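Local coordinates for WbbZ protein (Klebsiella pneumoniae subsp. pneumoniae NTUH-K2044, PDB 6X1L) that is of unknown function but, as a member of the polysaccharide pyruvyl transferase family, may transfer pyruvyl groups to polysaccharide sugars, at residues N76-L81 with Y248-A253; T105-S110 with C124-T129; D226-A231 with V241-N246; I146-A151 with N256-N261. All blocks are in the same frame, centred on the assembly; numbering follows the deposited sequence.

Contact 1 of 4, residues N76-L81 with Y248-A253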
# COMPACT_ATOMS: atom_id res chain seq x y z
N ASN A 76 8.28 -18.46 5.59
CA ASN A 76 9.08 -17.97 6.70
C ASN A 76 9.85 -19.09 7.40
O ASN A 76 10.90 -18.84 7.99
CB ASN A 76 8.20 -17.23 7.70
CG ASN A 76 9.00 -16.43 8.70
OD1 ASN A 76 9.37 -16.93 9.76
ND2 ASN A 76 9.27 -15.17 8.37
N LEU A 77 9.35 -20.33 7.33
CA LEU A 77 9.97 -21.46 8.03
C LEU A 77 11.16 -21.98 7.23
O LEU A 77 11.15 -23.07 6.65
CB LEU A 77 8.94 -22.56 8.27
CG LEU A 77 7.76 -22.17 9.16
CD1 LEU A 77 6.80 -23.34 9.32
CD2 LEU A 77 8.27 -21.69 10.50
N ILE A 78 12.23 -21.18 7.23
CA ILE A 78 13.45 -21.51 6.51
C ILE A 78 14.62 -21.37 7.47
O ILE A 78 15.05 -20.25 7.78
CB ILE A 78 13.66 -20.62 5.27
CG1 ILE A 78 12.55 -20.89 4.26
CG2 ILE A 78 15.03 -20.88 4.67
CD1 ILE A 78 12.66 -20.07 3.00
N GLU A 79 15.14 -22.51 7.94
CA GLU A 79 16.24 -22.51 8.89
C GLU A 79 17.48 -21.89 8.27
O GLU A 79 17.82 -22.16 7.11
CB GLU A 79 16.52 -23.93 9.38
CG GLU A 79 17.59 -24.03 10.45
CD GLU A 79 17.67 -25.41 11.06
OE1 GLU A 79 18.31 -25.54 12.12
OE2 GLU A 79 17.09 -26.36 10.49
N GLY A 80 18.17 -21.05 9.04
CA GLY A 80 19.27 -20.28 8.53
C GLY A 80 18.88 -18.98 7.86
O GLY A 80 19.76 -18.21 7.46
N LEU A 81 17.58 -18.70 7.73
CA LEU A 81 17.10 -17.46 7.13
C LEU A 81 16.19 -16.70 8.10
O LEU A 81 16.56 -15.62 8.54
CB LEU A 81 16.37 -17.74 5.81
CG LEU A 81 17.17 -17.56 4.52
CD1 LEU A 81 16.22 -17.43 3.33
CD2 LEU A 81 18.09 -16.35 4.61
N TYR A 248 17.60 -21.51 -1.89
CA TYR A 248 16.77 -22.57 -1.30
C TYR A 248 15.69 -23.07 -2.25
O TYR A 248 14.68 -23.63 -1.81
CB TYR A 248 16.14 -22.09 0.01
CG TYR A 248 17.13 -21.85 1.13
CD1 TYR A 248 17.73 -20.61 1.31
CD2 TYR A 248 17.45 -22.87 2.02
CE1 TYR A 248 18.63 -20.39 2.34
CE2 TYR A 248 18.35 -22.66 3.05
CZ TYR A 248 18.94 -21.42 3.20
OH TYR A 248 19.83 -21.23 4.23
N TYR A 249 15.87 -22.87 -3.56
CA TYR A 249 14.92 -23.31 -4.58
C TYR A 249 13.51 -22.80 -4.29
O TYR A 249 12.52 -23.45 -4.65
CB TYR A 249 14.94 -24.83 -4.72
CG TYR A 249 16.22 -25.34 -5.32
CD1 TYR A 249 17.30 -25.67 -4.51
CD2 TYR A 249 16.36 -25.47 -6.69
CE1 TYR A 249 18.49 -26.12 -5.06
CE2 TYR A 249 17.54 -25.92 -7.25
CZ TYR A 249 18.60 -26.25 -6.43
OH TYR A 249 19.78 -26.70 -6.98
N LYS A 250 13.41 -21.63 -3.66
CA LYS A 250 12.10 -21.13 -3.23
C LYS A 250 11.23 -20.76 -4.43
O LYS A 250 10.09 -21.22 -4.53
CB LYS A 250 12.29 -19.92 -2.31
CG LYS A 250 12.77 -20.28 -0.90
CD LYS A 250 13.69 -19.20 -0.34
CE LYS A 250 13.07 -17.82 -0.42
NZ LYS A 250 14.05 -16.75 -0.07
N ASN A 251 11.75 -19.93 -5.33
CA ASN A 251 10.98 -19.57 -6.52
C ASN A 251 10.83 -20.76 -7.47
O ASN A 251 9.72 -21.04 -7.94
CB ASN A 251 11.65 -18.39 -7.24
CG ASN A 251 11.53 -17.09 -6.46
OD1 ASN A 251 10.80 -17.01 -5.47
ND2 ASN A 251 12.25 -16.06 -6.91
N GLU A 252 11.93 -21.46 -7.75
CA GLU A 252 11.90 -22.52 -8.76
C GLU A 252 10.91 -23.62 -8.40
O GLU A 252 10.21 -24.15 -9.27
CB GLU A 252 13.30 -23.10 -8.96
CG GLU A 252 13.39 -24.10 -10.11
CD GLU A 252 14.80 -24.62 -10.33
OE1 GLU A 252 15.75 -24.06 -9.73
OE2 GLU A 252 14.97 -25.58 -11.11
N ALA A 253 10.81 -23.98 -7.11
CA ALA A 253 9.94 -25.08 -6.72
C ALA A 253 8.47 -24.71 -6.88
O ALA A 253 7.65 -25.55 -7.29
CB ALA A 253 10.23 -25.51 -5.28
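Ile78 sets its CG2 methyl over the centre of one face of the Tyr248 ring, 4.0 Å from the ring centroid and 5° off the ring normal, a CH-pi contact. CG2 lies anti to the backbone N of Ile78, which puts it over the ring. The other branch ends in CD1, which rests on Lys250 CD at 3.6 Å, against the aliphatic part of a chain bent at both chi2 and chi3. Leu81 adds to the apolar patch. Its side chain and that of Tyr248 run past each other in opposite directions, and Leu81 CG comes to 3.9 Å from Tyr248 CE1, at a slant to the ring; Leu81 CD1 meets the same ring atom. At the far end of the ring, Tyr248 OH lies 3.6 Å from Glu79 O, a contact rather than a hydrogen bond; no hydrogen bond joins the two segments. The loop is shaped from within: Ile78 N bonds Asn76 O at 2.8 Å, closing an inverse gamma turn on Leu77. One shell further out, Arg107 ties both sides together, its backbone pairing with Leu77 and Glu79 while its NE donates to Tyr248 O; Glu79 OE2 accepts from Tyr109 N. On the other segment Asn251 N is held by Asn246 OD1. The patch lies at the surface, where a loop following strand 67-71 of the six-stranded parallel sheet meets the start of a helix packed beside the four-stranded one, an approach of two halves consistent with the GT-B type of fold.

Contact 2 of 4, residues T105-S110 with C124-T129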
# COMPACT_ATOMS: atom_id res chain seq x y z
N THR A 105 6.29 -23.11 2.11
CA THR A 105 7.61 -23.58 1.73
C THR A 105 8.44 -23.69 3.01
O THR A 105 8.58 -22.70 3.74
CB THR A 105 8.27 -22.63 0.73
OG1 THR A 105 7.67 -22.79 -0.56
CG2 THR A 105 9.77 -22.89 0.63
N ILE A 106 8.96 -24.88 3.28
CA ILE A 106 9.66 -25.18 4.52
C ILE A 106 11.04 -25.72 4.17
O ILE A 106 11.17 -26.57 3.29
CB ILE A 106 8.88 -26.20 5.38
CG1 ILE A 106 7.49 -25.66 5.71
CG2 ILE A 106 9.65 -26.53 6.65
CD1 ILE A 106 6.61 -26.67 6.42
N ARG A 107 12.07 -25.21 4.85
CA ARG A 107 13.44 -25.67 4.66
C ARG A 107 14.07 -25.88 6.02
O ARG A 107 14.11 -24.95 6.83
CB ARG A 107 14.25 -24.67 3.83
CG ARG A 107 13.71 -24.40 2.43
CD ARG A 107 13.88 -25.61 1.52
NE ARG A 107 13.47 -25.31 0.15
CZ ARG A 107 12.26 -25.57 -0.35
NH1 ARG A 107 11.34 -26.15 0.41
NH2 ARG A 107 11.98 -25.25 -1.60
N GLY A 108 14.56 -27.09 6.27
CA GLY A 108 15.21 -27.33 7.54
C GLY A 108 14.21 -27.38 8.68
O GLY A 108 13.04 -27.75 8.51
N TYR A 109 14.68 -27.00 9.87
CA TYR A 109 13.89 -27.12 11.10
C TYR A 109 13.38 -28.54 11.29
O TYR A 109 12.23 -28.78 11.66
CB TYR A 109 12.74 -26.11 11.12
CG TYR A 109 13.19 -24.67 11.27
CD1 TYR A 109 14.18 -24.32 12.18
CD2 TYR A 109 12.62 -23.66 10.51
CE1 TYR A 109 14.59 -23.01 12.32
CE2 TYR A 109 13.02 -22.34 10.64
CZ TYR A 109 14.01 -22.02 11.55
OH TYR A 109 14.42 -20.72 11.69
N SER A 110 14.26 -29.52 11.02
CA SER A 110 13.85 -30.92 11.11
C SER A 110 13.50 -31.31 12.54
O SER A 110 12.62 -32.15 12.75
CB SER A 110 14.95 -31.82 10.56
OG SER A 110 16.20 -31.55 11.18
N CYS A 124 1.91 -28.26 1.98
CA CYS A 124 3.10 -27.88 1.24
C CYS A 124 2.70 -27.30 -0.11
O CYS A 124 1.84 -27.86 -0.80
CB CYS A 124 4.03 -29.08 1.04
SG CYS A 124 4.23 -30.08 2.54
N ARG A 125 3.32 -26.18 -0.49
CA ARG A 125 2.96 -25.50 -1.72
C ARG A 125 3.87 -25.86 -2.89
O ARG A 125 3.74 -25.26 -3.97
CB ARG A 125 2.94 -23.98 -1.51
CG ARG A 125 4.28 -23.34 -1.21
CD ARG A 125 4.11 -21.84 -0.93
NE ARG A 125 5.39 -21.16 -0.77
CZ ARG A 125 5.51 -19.88 -0.46
NH1 ARG A 125 4.43 -19.13 -0.27
NH2 ARG A 125 6.72 -19.34 -0.34
N GLU A 126 4.78 -26.81 -2.72
CA GLU A 126 5.55 -27.33 -3.84
C GLU A 126 6.12 -28.70 -3.46
O GLU A 126 5.99 -29.16 -2.33
CB GLU A 126 6.67 -26.37 -4.27
CG GLU A 126 7.15 -25.40 -3.20
CD GLU A 126 8.13 -26.03 -2.23
OE1 GLU A 126 8.55 -27.18 -2.48
OE2 GLU A 126 8.47 -25.37 -1.23
N ASN A 127 6.76 -29.34 -4.45
CA ASN A 127 7.16 -30.74 -4.32
C ASN A 127 8.38 -30.93 -3.43
O ASN A 127 8.56 -32.01 -2.86
CB ASN A 127 7.46 -31.32 -5.71
CG ASN A 127 6.23 -31.87 -6.39
OD1 ASN A 127 5.44 -32.60 -5.78
ND2 ASN A 127 6.05 -31.51 -7.65
N ILE A 128 9.23 -29.91 -3.32
CA ILE A 128 10.43 -30.04 -2.50
C ILE A 128 10.06 -30.08 -1.02
O ILE A 128 10.56 -30.92 -0.26
CB ILE A 128 11.42 -28.90 -2.80
CG1 ILE A 128 11.86 -28.96 -4.27
CG2 ILE A 128 12.63 -28.99 -1.88
CD1 ILE A 128 12.97 -28.01 -4.61
N THR A 129 9.16 -29.19 -0.60
CA THR A 129 8.68 -29.21 0.77
C THR A 129 7.89 -30.49 1.05
O THR A 129 8.04 -31.10 2.12
CB THR A 129 7.82 -27.98 1.05
OG1 THR A 129 8.64 -26.81 0.96
CG2 THR A 129 7.20 -28.04 2.43
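Arg125 reaches Thr105 with its NE: the chain runs extended from CG to NE, and the N-H meets Thr105 OG1 at 2.8 Å and 162°, close to the guanidinium plane. Its NH1 forms a salt bridge with Asp149. Thr105 OG1 relays the bond, donating to the anti lone pair of Glu126 OE2 at 2.8 Å. Glu126 is the N-cap residue of helix 127-135, and OE1 takes the capping bond from Thr129 N at 2.8 Å and 168°, while OE2 is met from above the carboxylate plane by Thr129 OG1 at 2.6 Å. The buried carboxylate thus serves helix start and neighbouring loop together. This is the C-terminal edge of a parallel, Rossmann-like sheet, where the loops leaving the adjacent strands 98-104 and 120-124 lie side by side. Arg107 comes tip to tip with Glu126, but the salt bridge from Arg107 NH1 to Glu126 OE2 is long, 3.4 Å, and its hydrogen bond weak, the two planes standing 87° apart. NH1 also donates to Ile106 O, from above the carbonyl plane. Ile128 lays CG2 over one face of that guanidinium, toward its rim, and Thr105 CG2 flanks the opposite face. Thr129 OG1, besides donating to Glu126, accepts from Ile106 N at 3.0 Å and from Arg107 NH1 at 2.8 Å. Thr129 CG2 packs against Ile106 CB at 3.9 Å.

Contact 3 of 4, residues D226-A231 with V241-N246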
# COMPACT_ATOMS: atom_id res chain seq x y z
N ASP A 226 12.01 -11.44 -9.47
CA ASP A 226 12.45 -12.56 -8.63
C ASP A 226 11.62 -12.63 -7.35
O ASP A 226 12.07 -13.23 -6.36
CB ASP A 226 13.94 -12.44 -8.31
CG ASP A 226 14.28 -11.21 -7.46
OD1 ASP A 226 13.36 -10.44 -7.11
OD2 ASP A 226 15.47 -11.01 -7.14
N ARG A 227 10.45 -12.00 -7.34
CA ARG A 227 9.56 -11.96 -6.19
C ARG A 227 8.38 -12.89 -6.48
O ARG A 227 7.61 -12.64 -7.41
CB ARG A 227 9.06 -10.54 -5.94
CG ARG A 227 10.12 -9.58 -5.43
CD ARG A 227 10.50 -9.90 -4.00
NE ARG A 227 11.11 -8.75 -3.32
CZ ARG A 227 11.58 -8.79 -2.08
NH1 ARG A 227 11.53 -9.92 -1.38
NH2 ARG A 227 12.11 -7.70 -1.54
N LEU A 228 8.24 -13.93 -5.65
CA LEU A 228 7.28 -15.00 -5.95
C LEU A 228 5.88 -14.45 -6.20
O LEU A 228 5.26 -14.76 -7.23
CB LEU A 228 7.26 -16.00 -4.79
CG LEU A 228 6.27 -17.15 -4.96
CD1 LEU A 228 6.58 -17.93 -6.23
CD2 LEU A 228 6.32 -18.07 -3.74
N HIS A 229 5.37 -13.65 -5.28
CA HIS A 229 3.97 -13.27 -5.40
C HIS A 229 3.74 -12.13 -6.38
O HIS A 229 2.60 -11.95 -6.83
CB HIS A 229 3.41 -12.96 -4.02
CG HIS A 229 3.18 -14.20 -3.21
ND1 HIS A 229 4.16 -14.77 -2.43
CD2 HIS A 229 2.10 -15.02 -3.12
CE1 HIS A 229 3.69 -15.87 -1.87
NE2 HIS A 229 2.45 -16.04 -2.28
N VAL A 230 4.78 -11.39 -6.75
CA VAL A 230 4.69 -10.57 -7.96
C VAL A 230 4.49 -11.48 -9.18
O VAL A 230 3.61 -11.24 -10.02
CB VAL A 230 5.93 -9.69 -8.12
CG1 VAL A 230 5.90 -8.97 -9.47
CG2 VAL A 230 6.02 -8.69 -6.98
N ALA A 231 5.30 -12.53 -9.28
CA ALA A 231 5.16 -13.46 -10.39
C ALA A 231 3.79 -14.12 -10.39
O ALA A 231 3.17 -14.28 -11.45
CB ALA A 231 6.27 -14.52 -10.34
N VAL A 241 5.45 -12.94 -18.16
CA VAL A 241 6.19 -12.90 -16.90
C VAL A 241 7.53 -13.60 -17.07
O VAL A 241 7.58 -14.74 -17.54
CB VAL A 241 5.38 -13.56 -15.76
CG1 VAL A 241 6.14 -13.45 -14.44
CG2 VAL A 241 4.01 -12.92 -15.66
N ASN A 242 8.60 -12.92 -16.68
CA ASN A 242 9.95 -13.47 -16.67
C ASN A 242 10.38 -13.61 -15.21
O ASN A 242 10.72 -12.62 -14.56
CB ASN A 242 10.90 -12.58 -17.47
CG ASN A 242 10.53 -12.50 -18.93
OD1 ASN A 242 10.33 -13.52 -19.59
ND2 ASN A 242 10.40 -11.28 -19.44
N PHE A 243 10.34 -14.84 -14.71
CA PHE A 243 10.54 -15.13 -13.29
C PHE A 243 11.97 -15.61 -13.07
O PHE A 243 12.45 -16.51 -13.76
CB PHE A 243 9.53 -16.20 -12.85
CG PHE A 243 9.38 -16.33 -11.36
CD1 PHE A 243 9.83 -15.33 -10.51
CD2 PHE A 243 8.78 -17.46 -10.82
CE1 PHE A 243 9.68 -15.46 -9.14
CE2 PHE A 243 8.64 -17.59 -9.46
CZ PHE A 243 9.08 -16.59 -8.62
N TYR A 244 12.65 -15.01 -12.08
CA TYR A 244 14.05 -15.32 -11.81
C TYR A 244 14.22 -16.03 -10.47
O TYR A 244 13.41 -15.86 -9.55
CB TYR A 244 14.89 -14.03 -11.81
CG TYR A 244 15.07 -13.43 -13.19
CD1 TYR A 244 14.05 -12.71 -13.79
CD2 TYR A 244 16.27 -13.57 -13.88
CE1 TYR A 244 14.21 -12.16 -15.05
CE2 TYR A 244 16.44 -13.02 -15.13
CZ TYR A 244 15.41 -12.32 -15.71
OH TYR A 244 15.58 -11.77 -16.96
N PRO A 245 15.27 -16.84 -10.32
CA PRO A 245 15.41 -17.67 -9.12
C PRO A 245 15.98 -16.90 -7.93
O PRO A 245 16.42 -15.76 -8.04
CB PRO A 245 16.37 -18.77 -9.57
CG PRO A 245 17.21 -18.13 -10.61
CD PRO A 245 16.31 -17.15 -11.33
N ASN A 246 15.93 -17.57 -6.78
CA ASN A 246 16.60 -17.15 -5.56
C ASN A 246 17.11 -18.41 -4.86
O ASN A 246 17.15 -19.49 -5.45
CB ASN A 246 15.67 -16.30 -4.68
CG ASN A 246 14.41 -17.04 -4.29
OD1 ASN A 246 14.14 -18.13 -4.78
ND2 ASN A 246 13.62 -16.43 -3.41
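Ala231 and Phe243 make the central apolar contact: the alanine CB sits over the middle of one ring face, 3.6 Å from the centroid and 7° off the normal, as a CH-pi pair. Phe243 CG lies anti to its backbone N (chi1 -164°), which carries CG toward the first turn of helix 228-236. The remote end of the ring meets Leu228, whose CD1 touches Phe243 CZ at 3.7 Å as the two side chains cross at a slant; Leu228 CA comes slightly nearer still to that atom. At the ring edge, in its plane, Asp226 C stands 3.9 Å from Phe243 CE1. Two residues earlier in the strand, Val241 CG1 adds a looser methyl contact with Ala231 CB at 4.2 Å. The polar element across the contact is slight: Asp226 CA approaches Tyr244 O at 3.6 Å in a CA-H...O geometry (140° at the hydrogen). Beside it, Asp226 CB lies 4.0 Å from Tyr244 CB. Stronger polar bonds come from neighbours. Asn251 ND2 donates to both Asp226 O and Tyr244 O, bridging the two segments, and Asp226 OD1 accepts from Arg174 N. Within the helix, Ala231 N bonds Arg227 O at 3.0 Å. Together the segments form part of the beta-alpha-beta unit of strand 220-225, helix 228-236 and strand 240-243 in the four-stranded parallel sheet. Asn251 supplies a polar link, but between the segments themselves a methyl over the ring face and leucine carbons at its far end imply that shape and apolar contact, without directional bonds, set the helix on the strand.

Contact 4 of 4, residues I146-A151 with N256-N261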
# COMPACT_ATOMS: atom_id res chain seq x y z
N ILE A 146 -0.12 -31.64 -0.23
CA ILE A 146 0.48 -30.74 -1.20
C ILE A 146 -0.64 -30.06 -1.98
O ILE A 146 -1.61 -30.72 -2.39
CB ILE A 146 1.45 -31.47 -2.14
CG1 ILE A 146 2.10 -30.49 -3.12
CG2 ILE A 146 0.76 -32.60 -2.88
CD1 ILE A 146 3.30 -31.05 -3.84
N THR A 147 -0.52 -28.75 -2.17
CA THR A 147 -1.52 -28.00 -2.92
C THR A 147 -0.92 -26.63 -3.24
O THR A 147 0.16 -26.28 -2.75
CB THR A 147 -2.83 -27.87 -2.14
OG1 THR A 147 -3.82 -27.23 -2.94
CG2 THR A 147 -2.63 -27.10 -0.85
N ASP A 148 -1.61 -25.88 -4.08
CA ASP A 148 -1.10 -24.59 -4.53
C ASP A 148 -1.00 -23.60 -3.38
O ASP A 148 -1.77 -23.64 -2.42
CB ASP A 148 -2.00 -24.02 -5.63
CG ASP A 148 -1.84 -24.74 -6.95
OD1 ASP A 148 -0.69 -25.03 -7.34
OD2 ASP A 148 -2.87 -25.01 -7.61
N ASP A 149 -0.02 -22.69 -3.50
CA ASP A 149 0.02 -21.51 -2.65
C ASP A 149 -1.36 -20.86 -2.59
O ASP A 149 -2.12 -20.90 -3.56
CB ASP A 149 1.06 -20.52 -3.18
CG ASP A 149 1.16 -19.25 -2.34
OD1 ASP A 149 1.91 -19.24 -1.34
OD2 ASP A 149 0.48 -18.25 -2.68
N MSE A 150 -1.68 -20.28 -1.44
CA MSE A 150 -3.01 -19.70 -1.22
C MSE A 150 -3.37 -18.64 -2.27
O MSE A 150 -4.54 -18.52 -2.65
CB MSE A 150 -3.11 -19.07 0.17
CG MSE A 150 -3.07 -20.05 1.33
SE MSE A 150 -4.47 -21.42 1.23
CE MSE A 150 -6.05 -20.29 1.39
N ALA A 151 -2.37 -17.90 -2.76
CA ALA A 151 -2.65 -16.80 -3.68
C ALA A 151 -3.36 -17.25 -4.94
O ALA A 151 -4.05 -16.45 -5.58
CB ALA A 151 -1.36 -16.07 -4.05
N ASN A 256 7.69 -24.80 -10.72
CA ASN A 256 7.53 -26.13 -11.30
C ASN A 256 6.21 -26.76 -10.92
O ASN A 256 5.62 -27.50 -11.72
CB ASN A 256 8.70 -27.02 -10.87
CG ASN A 256 10.00 -26.65 -11.56
OD1 ASN A 256 10.01 -26.20 -12.70
ND2 ASN A 256 11.11 -26.85 -10.86
N TYR A 257 5.70 -26.48 -9.72
CA TYR A 257 4.47 -27.11 -9.27
C TYR A 257 3.21 -26.39 -9.74
O TYR A 257 2.21 -27.04 -10.07
CB TYR A 257 4.44 -27.22 -7.74
CG TYR A 257 3.23 -27.96 -7.22
CD1 TYR A 257 3.11 -29.34 -7.38
CD2 TYR A 257 2.20 -27.28 -6.59
CE1 TYR A 257 2.00 -30.01 -6.91
CE2 TYR A 257 1.09 -27.95 -6.12
CZ TYR A 257 0.99 -29.32 -6.28
OH TYR A 257 -0.12 -29.98 -5.82
N SER A 258 3.23 -25.06 -9.78
CA SER A 258 2.01 -24.27 -9.94
C SER A 258 1.97 -23.42 -11.20
O SER A 258 0.88 -23.17 -11.72
CB SER A 258 1.81 -23.35 -8.73
OG SER A 258 1.59 -24.11 -7.55
N LEU A 259 3.11 -22.94 -11.70
CA LEU A 259 3.11 -22.01 -12.83
C LEU A 259 3.44 -22.67 -14.15
O LEU A 259 2.97 -22.21 -15.20
CB LEU A 259 4.10 -20.87 -12.57
CG LEU A 259 3.74 -19.96 -11.39
CD1 LEU A 259 4.85 -18.95 -11.13
CD2 LEU A 259 2.41 -19.25 -11.64
N PHE A 260 4.23 -23.74 -14.14
CA PHE A 260 4.57 -24.45 -15.37
C PHE A 260 3.31 -24.98 -16.05
O PHE A 260 2.44 -25.58 -15.41
CB PHE A 260 5.52 -25.61 -15.07
CG PHE A 260 5.89 -26.42 -16.27
CD1 PHE A 260 6.93 -26.02 -17.09
CD2 PHE A 260 5.20 -27.58 -16.58
CE1 PHE A 260 7.27 -26.76 -18.21
CE2 PHE A 260 5.53 -28.32 -17.69
CZ PHE A 260 6.57 -27.92 -18.50
N ASN A 261 3.21 -24.73 -17.36
CA ASN A 261 2.13 -25.23 -18.21
C ASN A 261 0.77 -24.61 -17.87
O ASN A 261 -0.01 -24.29 -18.78
CB ASN A 261 2.04 -26.75 -18.15
O HOH W 1 2.29 -23.15 -5.04
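Where helix 250-259 meets the loop that follows strand 144-146, the outermost strand of the six-stranded sheet within this chain, Tyr257 and Ser258 engage Ile146 and Asp148. Ser258 OG donates a very short hydrogen bond, 2.5 Å, to Asp148 OD1. A water spans the join: it accepts from Asp149 N at 2.8 Å and donates to Ser258 OG at the same distance, so the serine hydroxyl is gripped by two bonds. In the neighbouring Tyr257, CG lies anti to the backbone N (chi1 -176°). The side chains of Tyr257 and Ile146 reach toward each other tip to tip, Ile146 CG1 lying 3.5 Å from both Tyr257 CZ and Tyr257 OH. The CD1 methyl of Ile146 lies over one ring face, 4.0 Å from the centroid and 30° off the normal, displaced so that its closest ring atom is Tyr257 CE1 at 3.5 Å. Asp148 OD1 also approaches Tyr257 CE2 obliquely at 3.6 Å. Asp149 holds the loop beyond: its OD2 accepts from Ala151 N at 2.9 Å in an Asx turn, and also from His229 NE2 of helix 228-236. Asn127 touches both Ile146 and Tyr257, placing the contact beside helices 127-135 and 228-236, where elements of the two sheets meet.

Contacts 1 and 4 both bring helix 250-259 against loops of the six-stranded half, from its first and last turns; contact 1 is a surface patch of apolar groups and a lysine chain, contact 4 is partly buried and adds a short hydrogen bond and a water. Contacts 2 and 3 each stay within one half. Contact 2 is buried and richly polar, whereas contact 3, partly buried, joins helix to strand by apolar packing. Polar side chains connect them: Arg107 links contact 2 to contact 1, Asn251 links contact 1 to contact 3, and Asp149 of contact 4 joins Arg125 of contact 2 to His229 of contact 3, so that charge and hydrogen bonding bridge the two halves of the chain.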